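Two structures of thermostable carboxypeptidase 1 from Pyrococcus furiosus compared at one contact. The protein is a metal-dependent carboxypeptidase that removes amino acids one by one from the C-terminus of peptides, with broad specificity. Structure 1 is PDB 1K9X (chain A, 2.30 Å), residues 267-272 and 301-306; structure 2 is PDB 1KA2 (chain B, 2.20 Å), residues 267-272 and 301-306. Structure 2 is superposed on structure 1 by the backbone atoms of these residues (RMSD 0.13 Å); each is numbered along its deposited sequence.

Structure 1 (1K9X); sequences TVHEFG and QSRFWE.
Ser302 CB sits over the centre of the His269 ring, 3.4 Å from its centroid, as a CH-pi contact. The two residues join helix 261-278, which carries the HEXXH motif, to helix 295-309. In the cobalt enzyme His269 and Glu299, one on each helix, are ligands of the catalytic ion. The segments run nearer antiparallel than parallel, at 137°. His269 ND1 donates to Glu306 OE1 at 2.8 Å. CG of His269 lies anti to its backbone N (chi1 177°), and this brings ND1 to Glu306. Glu306 OE1 also forms a salt bridge with Arg303 NH1 at 3.0 Å. Farther along, the edge of Phe271 meets the face of Trp305, with planes at 83°. Gly272 CA is 3.9 Å from Ser302 CA, too close for a CB on the glycine. Water 1 donates to Gly272 O and Gln301 OE1 and accepts from Trp305 NE1. In the second shell, the Ser302 hydroxyl donates to the backbone O of Glu299, and His465 hydrogen-bonds to Gln301 OE1.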
loop_
_atom_site.group_PDB
_atom_site.type_symbol
_atom_site.label_atom_id
_atom_site.label_comp_id
_atom_site.label_asym_id
_atom_site.label_seq_id
_atom_site.Cartn_x
_atom_site.Cartn_y
_atom_site.Cartn_z
ATOM N N THR A 267 -18.791 -8.891 6.745
ATOM C CA THR A 267 -18.501 -7.459 6.891
ATOM C C THR A 267 -18.624 -6.999 8.348
ATOM O O THR A 267 -17.715 -6.361 8.902
ATOM C CB THR A 267 -19.456 -6.631 6.018
ATOM O OG1 THR A 267 -19.316 -7.040 4.652
ATOM C CG2 THR A 267 -19.153 -5.146 6.144
ATOM N N VAL A 268 -19.759 -7.321 8.962
ATOM C CA VAL A 268 -20.010 -6.978 10.356
ATOM C C VAL A 268 -18.916 -7.610 11.201
ATOM O O VAL A 268 -18.409 -6.991 12.144
ATOM C CB VAL A 268 -21.379 -7.518 10.814
ATOM C CG1 VAL A 268 -21.630 -7.172 12.286
ATOM C CG2 VAL A 268 -22.461 -6.936 9.941
ATOM N N HIS A 269 -18.542 -8.841 10.856
ATOM C CA HIS A 269 -17.501 -9.538 11.595
ATOM C C HIS A 269 -16.249 -8.666 11.645
ATOM O O HIS A 269 -15.734 -8.375 12.723
ATOM C CB HIS A 269 -17.167 -10.884 10.930
ATOM C CG HIS A 269 -16.050 -11.629 11.597
ATOM N ND1 HIS A 269 -16.257 -12.524 12.625
ATOM C CD2 HIS A 269 -14.708 -11.577 11.410
ATOM C CE1 HIS A 269 -15.091 -12.993 13.041
ATOM N NE2 HIS A 269 -14.135 -12.434 12.320
ATOM N N GLU A 270 -15.765 -8.247 10.475
ATOM C CA GLU A 270 -14.563 -7.423 10.395
ATOM C C GLU A 270 -14.777 -6.050 11.027
ATOM O O GLU A 270 -13.867 -5.494 11.642
ATOM C CB GLU A 270 -14.116 -7.279 8.946
ATOM C CG GLU A 270 -13.851 -8.603 8.222
ATOM C CD GLU A 270 -12.929 -9.523 8.998
ATOM O OE1 GLU A 270 -11.954 -9.026 9.589
ATOM O OE2 GLU A 270 -13.177 -10.749 9.012
ATOM N N PHE A 271 -15.976 -5.501 10.877
ATOM C CA PHE A 271 -16.276 -4.222 11.500
ATOM C C PHE A 271 -16.000 -4.380 12.998
ATOM O O PHE A 271 -15.453 -3.476 13.646
ATOM C CB PHE A 271 -17.746 -3.828 11.304
ATOM C CG PHE A 271 -18.136 -2.597 12.077
ATOM C CD1 PHE A 271 -17.816 -1.330 11.599
ATOM C CD2 PHE A 271 -18.760 -2.708 13.325
ATOM C CE1 PHE A 271 -18.104 -0.195 12.347
ATOM C CE2 PHE A 271 -19.054 -1.577 14.087
ATOM C CZ PHE A 271 -18.723 -0.316 13.598
ATOM N N GLY A 272 -16.386 -5.534 13.542
ATOM C CA GLY A 272 -16.146 -5.800 14.956
ATOM C C GLY A 272 -14.688 -5.596 15.337
ATOM O O GLY A 272 -14.386 -5.062 16.404
ATOM N N GLN A 301 -14.730 -9.307 19.964
ATOM C CA GLN A 301 -15.290 -8.117 19.323
ATOM C C GLN A 301 -15.942 -8.390 17.973
ATOM O O GLN A 301 -16.958 -7.793 17.647
ATOM C CB GLN A 301 -14.210 -7.043 19.155
ATOM C CG GLN A 301 -13.683 -6.545 20.477
ATOM C CD GLN A 301 -14.810 -6.094 21.380
ATOM O OE1 GLN A 301 -15.419 -5.039 21.154
ATOM N NE2 GLN A 301 -15.120 -6.907 22.397
ATOM N N SER A 302 -15.360 -9.283 17.180
ATOM C CA SER A 302 -15.944 -9.582 15.886
ATOM C C SER A 302 -17.206 -10.421 16.079
ATOM O O SER A 302 -18.204 -10.230 15.382
ATOM C CB SER A 302 -14.927 -10.313 14.997
ATOM O OG SER A 302 -14.434 -11.471 15.644
ATOM N N ARG A 303 -17.160 -11.333 17.045
ATOM C CA ARG A 303 -18.300 -12.196 17.353
ATOM C C ARG A 303 -19.435 -11.417 17.985
ATOM O O ARG A 303 -20.607 -11.741 17.774
ATOM C CB ARG A 303 -17.882 -13.327 18.293
ATOM C CG ARG A 303 -16.942 -14.345 17.651
ATOM C CD ARG A 303 -17.561 -14.996 16.403
ATOM N NE ARG A 303 -16.706 -16.062 15.876
ATOM C CZ ARG A 303 -17.005 -16.817 14.821
ATOM N NH1 ARG A 303 -18.143 -16.627 14.168
ATOM N NH2 ARG A 303 -16.174 -17.775 14.429
ATOM N N PHE A 304 -19.086 -10.396 18.767
ATOM C CA PHE A 304 -20.080 -9.564 19.433
ATOM C C PHE A 304 -20.996 -8.941 18.386
ATOM O O PHE A 304 -22.220 -9.061 18.458
ATOM C CB PHE A 304 -19.399 -8.451 20.239
ATOM C CG PHE A 304 -20.369 -7.550 20.955
ATOM C CD1 PHE A 304 -21.021 -7.982 22.104
ATOM C CD2 PHE A 304 -20.658 -6.284 20.459
ATOM C CE1 PHE A 304 -21.951 -7.163 22.751
ATOM C CE2 PHE A 304 -21.586 -5.456 21.097
ATOM C CZ PHE A 304 -22.231 -5.897 22.243
ATOM N N TRP A 305 -20.393 -8.272 17.406
ATOM C CA TRP A 305 -21.163 -7.632 16.342
ATOM C C TRP A 305 -21.764 -8.648 15.373
ATOM O O TRP A 305 -22.947 -8.574 15.029
ATOM C CB TRP A 305 -20.283 -6.643 15.572
ATOM C CG TRP A 305 -19.965 -5.425 16.351
ATOM C CD1 TRP A 305 -18.913 -5.240 17.203
ATOM C CD2 TRP A 305 -20.756 -4.229 16.421
ATOM N NE1 TRP A 305 -19.003 -4.005 17.799
ATOM C CE2 TRP A 305 -20.125 -3.367 17.342
ATOM C CE3 TRP A 305 -21.939 -3.806 15.797
ATOM C CZ2 TRP A 305 -20.637 -2.103 17.657
ATOM C CZ3 TRP A 305 -22.447 -2.550 16.111
ATOM C CH2 TRP A 305 -21.795 -1.715 17.034
ATOM N N GLU A 306 -20.945 -9.593 14.928
ATOM C CA GLU A 306 -21.413 -10.606 13.998
ATOM C C GLU A 306 -22.605 -11.418 14.516
ATOM O O GLU A 306 -23.676 -11.420 13.906
ATOM C CB GLU A 306 -20.277 -11.573 13.652
ATOM C CG GLU A 306 -20.609 -12.497 12.491
ATOM C CD GLU A 306 -19.891 -13.832 12.568
ATOM O OE1 GLU A 306 -18.711 -13.876 12.984
ATOM O OE2 GLU A 306 -20.512 -14.841 12.187
HETATM O O HOH W 1 -15.987 -3.663 18.863
#

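Structure 2 (1KA2); sequences TVHEFG and QSRFWE. With MG (magnesium ion), chain C.
Ser302 CB sits over the centre of the His269 ring, 3.3 Å from its centroid, as a CH-pi contact. His269 NE2 binds the magnesium ion at 2.3 Å. His273, Glu299 and waters 2, 4 and 5 complete the six ligands. Water 2 donates to Glu270 OE2 at 2.6 Å, which links the predicted proton donor/acceptor to the metal. Through its other nitrogen, ND1, the His269 ring donates to Glu306 OE1 at 2.9 Å. With CG anti to the backbone N (chi1 180°), the ring spans metal and carboxylate. Arg303 NH1 forms a salt bridge with Glu306 OE1 at 2.8 Å. The edge of Phe271 meets the face of Trp305, with planes at 79°. Gly272 CA is 4.0 Å from Ser302 CA, leaving no room for a CB. Water 3 donates to Gly272 O and Gln301 OE1, and accepts weakly from Trp305 NE1. Farther out, the Ser302 hydroxyl donates to Glu299 OE2, of the carboxylate that binds the ion, and His465 hydrogen-bonds to Gln301 OE1.

Structure 1 against structure 2
The main difference is the magnesium ion of structure 2. No ligand or ion is modelled at that place in structure 1. The ion bonds His269(B) NE2 at 2.3 Å and also touches Ser302(B), whose OG is 3.8 Å from it without being a ligand. The CA atoms that can be compared coincide within the error. The side chains of Ser302(A), Glu270(A), Arg303(A) and Glu306(A) keep their places within the error in chain B, and the Arg303(A)-Glu306(A) salt bridge recurs as Arg303(B)-Glu306(B). The edge-to-face pair of Phe271(A) and Trp305(A) also remains, as Phe271(B) with Trp305(B). Water 1 and water 3 occupy one site, beside Gly272(A), Gln301(A) and Trp305(A), and their counterparts Gly272(B), Gln301(B) and Trp305(B). In structure 2 a water, water 2, is modelled on the magnesium ion and donates to Glu270(B) OE2. Since Glu270(A) and Glu270(B) coincide within the error, the carboxylate appears already placed to accept from a metal-bound water. Waters 4 and 5, also ligands of the ion, are modelled in structure 2 alone.

Structure 2 (1KA2)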
loop_
_atom_site.group_PDB
_atom_site.type_symbol
_atom_site.label_atom_id
_atom_site.label_comp_id
_atom_site.label_asym_id
_atom_site.label_seq_id
_atom_site.Cartn_x
_atom_site.Cartn_y
_atom_site.Cartn_z
ATOM N N THR B 267 -18.803 -8.872 6.801
ATOM C CA THR B 267 -18.450 -7.455 6.873
ATOM C C THR B 267 -18.624 -6.965 8.321
ATOM O O THR B 267 -17.769 -6.248 8.867
ATOM C CB THR B 267 -19.338 -6.607 5.924
ATOM O OG1 THR B 267 -19.219 -7.097 4.579
ATOM C CG2 THR B 267 -18.897 -5.150 5.942
ATOM N N VAL B 268 -19.732 -7.379 8.933
ATOM C CA VAL B 268 -20.050 -7.020 10.312
ATOM C C VAL B 268 -18.968 -7.593 11.223
ATOM O O VAL B 268 -18.448 -6.902 12.107
ATOM C CB VAL B 268 -21.428 -7.581 10.715
ATOM C CG1 VAL B 268 -21.793 -7.139 12.131
ATOM C CG2 VAL B 268 -22.475 -7.114 9.731
ATOM N N HIS B 269 -18.625 -8.857 10.991
ATOM C CA HIS B 269 -17.578 -9.537 11.768
ATOM C C HIS B 269 -16.324 -8.667 11.731
ATOM O O HIS B 269 -15.815 -8.253 12.769
ATOM C CB HIS B 269 -17.264 -10.910 11.156
ATOM C CG HIS B 269 -16.199 -11.677 11.885
ATOM N ND1 HIS B 269 -16.471 -12.471 12.980
ATOM C CD2 HIS B 269 -14.866 -11.790 11.661
ATOM C CE1 HIS B 269 -15.354 -13.044 13.393
ATOM N NE2 HIS B 269 -14.365 -12.648 12.610
ATOM N N GLU B 270 -15.830 -8.375 10.529
ATOM C CA GLU B 270 -14.636 -7.550 10.411
ATOM C C GLU B 270 -14.838 -6.165 11.020
ATOM O O GLU B 270 -13.913 -5.602 11.587
ATOM C CB GLU B 270 -14.196 -7.431 8.946
ATOM C CG GLU B 270 -13.777 -8.764 8.281
ATOM C CD GLU B 270 -12.873 -9.643 9.157
ATOM O OE1 GLU B 270 -11.886 -9.135 9.736
ATOM O OE2 GLU B 270 -13.153 -10.853 9.248
ATOM N N PHE B 271 -16.039 -5.604 10.909
ATOM C CA PHE B 271 -16.280 -4.290 11.506
ATOM C C PHE B 271 -15.960 -4.356 13.000
ATOM O O PHE B 271 -15.389 -3.414 13.574
ATOM C CB PHE B 271 -17.744 -3.865 11.326
ATOM C CG PHE B 271 -18.147 -2.708 12.201
ATOM C CD1 PHE B 271 -17.806 -1.403 11.856
ATOM C CD2 PHE B 271 -18.807 -2.932 13.409
ATOM C CE1 PHE B 271 -18.110 -0.334 12.703
ATOM C CE2 PHE B 271 -19.117 -1.873 14.265
ATOM C CZ PHE B 271 -18.765 -0.567 13.911
ATOM N N GLY B 272 -16.335 -5.471 13.627
ATOM C CA GLY B 272 -16.092 -5.641 15.051
ATOM C C GLY B 272 -14.621 -5.566 15.399
ATOM O O GLY B 272 -14.240 -5.026 16.442
ATOM N N GLN B 301 -14.809 -9.269 19.967
ATOM C CA GLN B 301 -15.393 -8.078 19.364
ATOM C C GLN B 301 -16.043 -8.404 18.034
ATOM O O GLN B 301 -17.178 -7.993 17.774
ATOM C CB GLN B 301 -14.321 -7.005 19.187
ATOM C CG GLN B 301 -13.736 -6.574 20.509
ATOM C CD GLN B 301 -14.812 -6.116 21.479
ATOM O OE1 GLN B 301 -15.443 -5.078 21.279
ATOM N NE2 GLN B 301 -15.040 -6.904 22.525
ATOM N N SER B 302 -15.333 -9.150 17.193
ATOM C CA SER B 302 -15.874 -9.520 15.893
ATOM C C SER B 302 -17.136 -10.370 16.062
ATOM O O SER B 302 -18.115 -10.172 15.348
ATOM C CB SER B 302 -14.835 -10.298 15.077
ATOM O OG SER B 302 -14.468 -11.513 15.718
ATOM N N ARG B 303 -17.105 -11.318 16.999
ATOM C CA ARG B 303 -18.261 -12.188 17.231
ATOM C C ARG B 303 -19.380 -11.432 17.929
ATOM O O ARG B 303 -20.553 -11.759 17.771
ATOM C CB ARG B 303 -17.869 -13.408 18.064
ATOM C CG ARG B 303 -16.878 -14.342 17.374
ATOM C CD ARG B 303 -17.451 -14.935 16.078
ATOM N NE ARG B 303 -16.661 -16.083 15.641
ATOM C CZ ARG B 303 -16.847 -16.751 14.509
ATOM N NH1 ARG B 303 -17.804 -16.389 13.666
ATOM N NH2 ARG B 303 -16.081 -17.794 14.229
ATOM N N PHE B 304 -19.023 -10.413 18.704
ATOM C CA PHE B 304 -20.042 -9.621 19.373
ATOM C C PHE B 304 -20.918 -8.984 18.299
ATOM O O PHE B 304 -22.143 -9.130 18.317
ATOM C CB PHE B 304 -19.420 -8.516 20.232
ATOM C CG PHE B 304 -20.438 -7.744 21.045
ATOM C CD1 PHE B 304 -20.882 -8.232 22.271
ATOM C CD2 PHE B 304 -20.981 -6.557 20.561
ATOM C CE1 PHE B 304 -21.854 -7.551 23.006
ATOM C CE2 PHE B 304 -21.957 -5.863 21.292
ATOM C CZ PHE B 304 -22.392 -6.363 22.512
ATOM N N TRP B 305 -20.291 -8.285 17.353
ATOM C CA TRP B 305 -21.051 -7.633 16.295
ATOM C C TRP B 305 -21.689 -8.607 15.317
ATOM O O TRP B 305 -22.830 -8.405 14.878
ATOM C CB TRP B 305 -20.170 -6.633 15.537
ATOM C CG TRP B 305 -19.854 -5.455 16.385
ATOM C CD1 TRP B 305 -18.895 -5.374 17.340
ATOM C CD2 TRP B 305 -20.610 -4.245 16.471
ATOM N NE1 TRP B 305 -19.010 -4.196 18.028
ATOM C CE2 TRP B 305 -20.058 -3.483 17.514
ATOM C CE3 TRP B 305 -21.714 -3.735 15.771
ATOM C CZ2 TRP B 305 -20.567 -2.234 17.883
ATOM C CZ3 TRP B 305 -22.223 -2.486 16.144
ATOM C CH2 TRP B 305 -21.645 -1.758 17.189
ATOM N N GLU B 306 -20.970 -9.665 14.976
ATOM C CA GLU B 306 -21.504 -10.638 14.026
ATOM C C GLU B 306 -22.695 -11.454 14.532
ATOM O O GLU B 306 -23.760 -11.453 13.913
ATOM C CB GLU B 306 -20.411 -11.614 13.587
ATOM C CG GLU B 306 -20.910 -12.645 12.587
ATOM C CD GLU B 306 -19.984 -13.828 12.479
ATOM O OE1 GLU B 306 -18.982 -13.849 13.231
ATOM O OE2 GLU B 306 -20.257 -14.733 11.656
HETATM MG MG MG C . -12.071 -12.499 12.957
HETATM O O HOH W 2 -11.559 -12.083 10.864
HETATM O O HOH W 3 -15.953 -4.142 18.659
HETATM O O HOH W 4 -9.994 -13.100 13.042
HETATM O O HOH W 5 -12.289 -14.668 12.485
#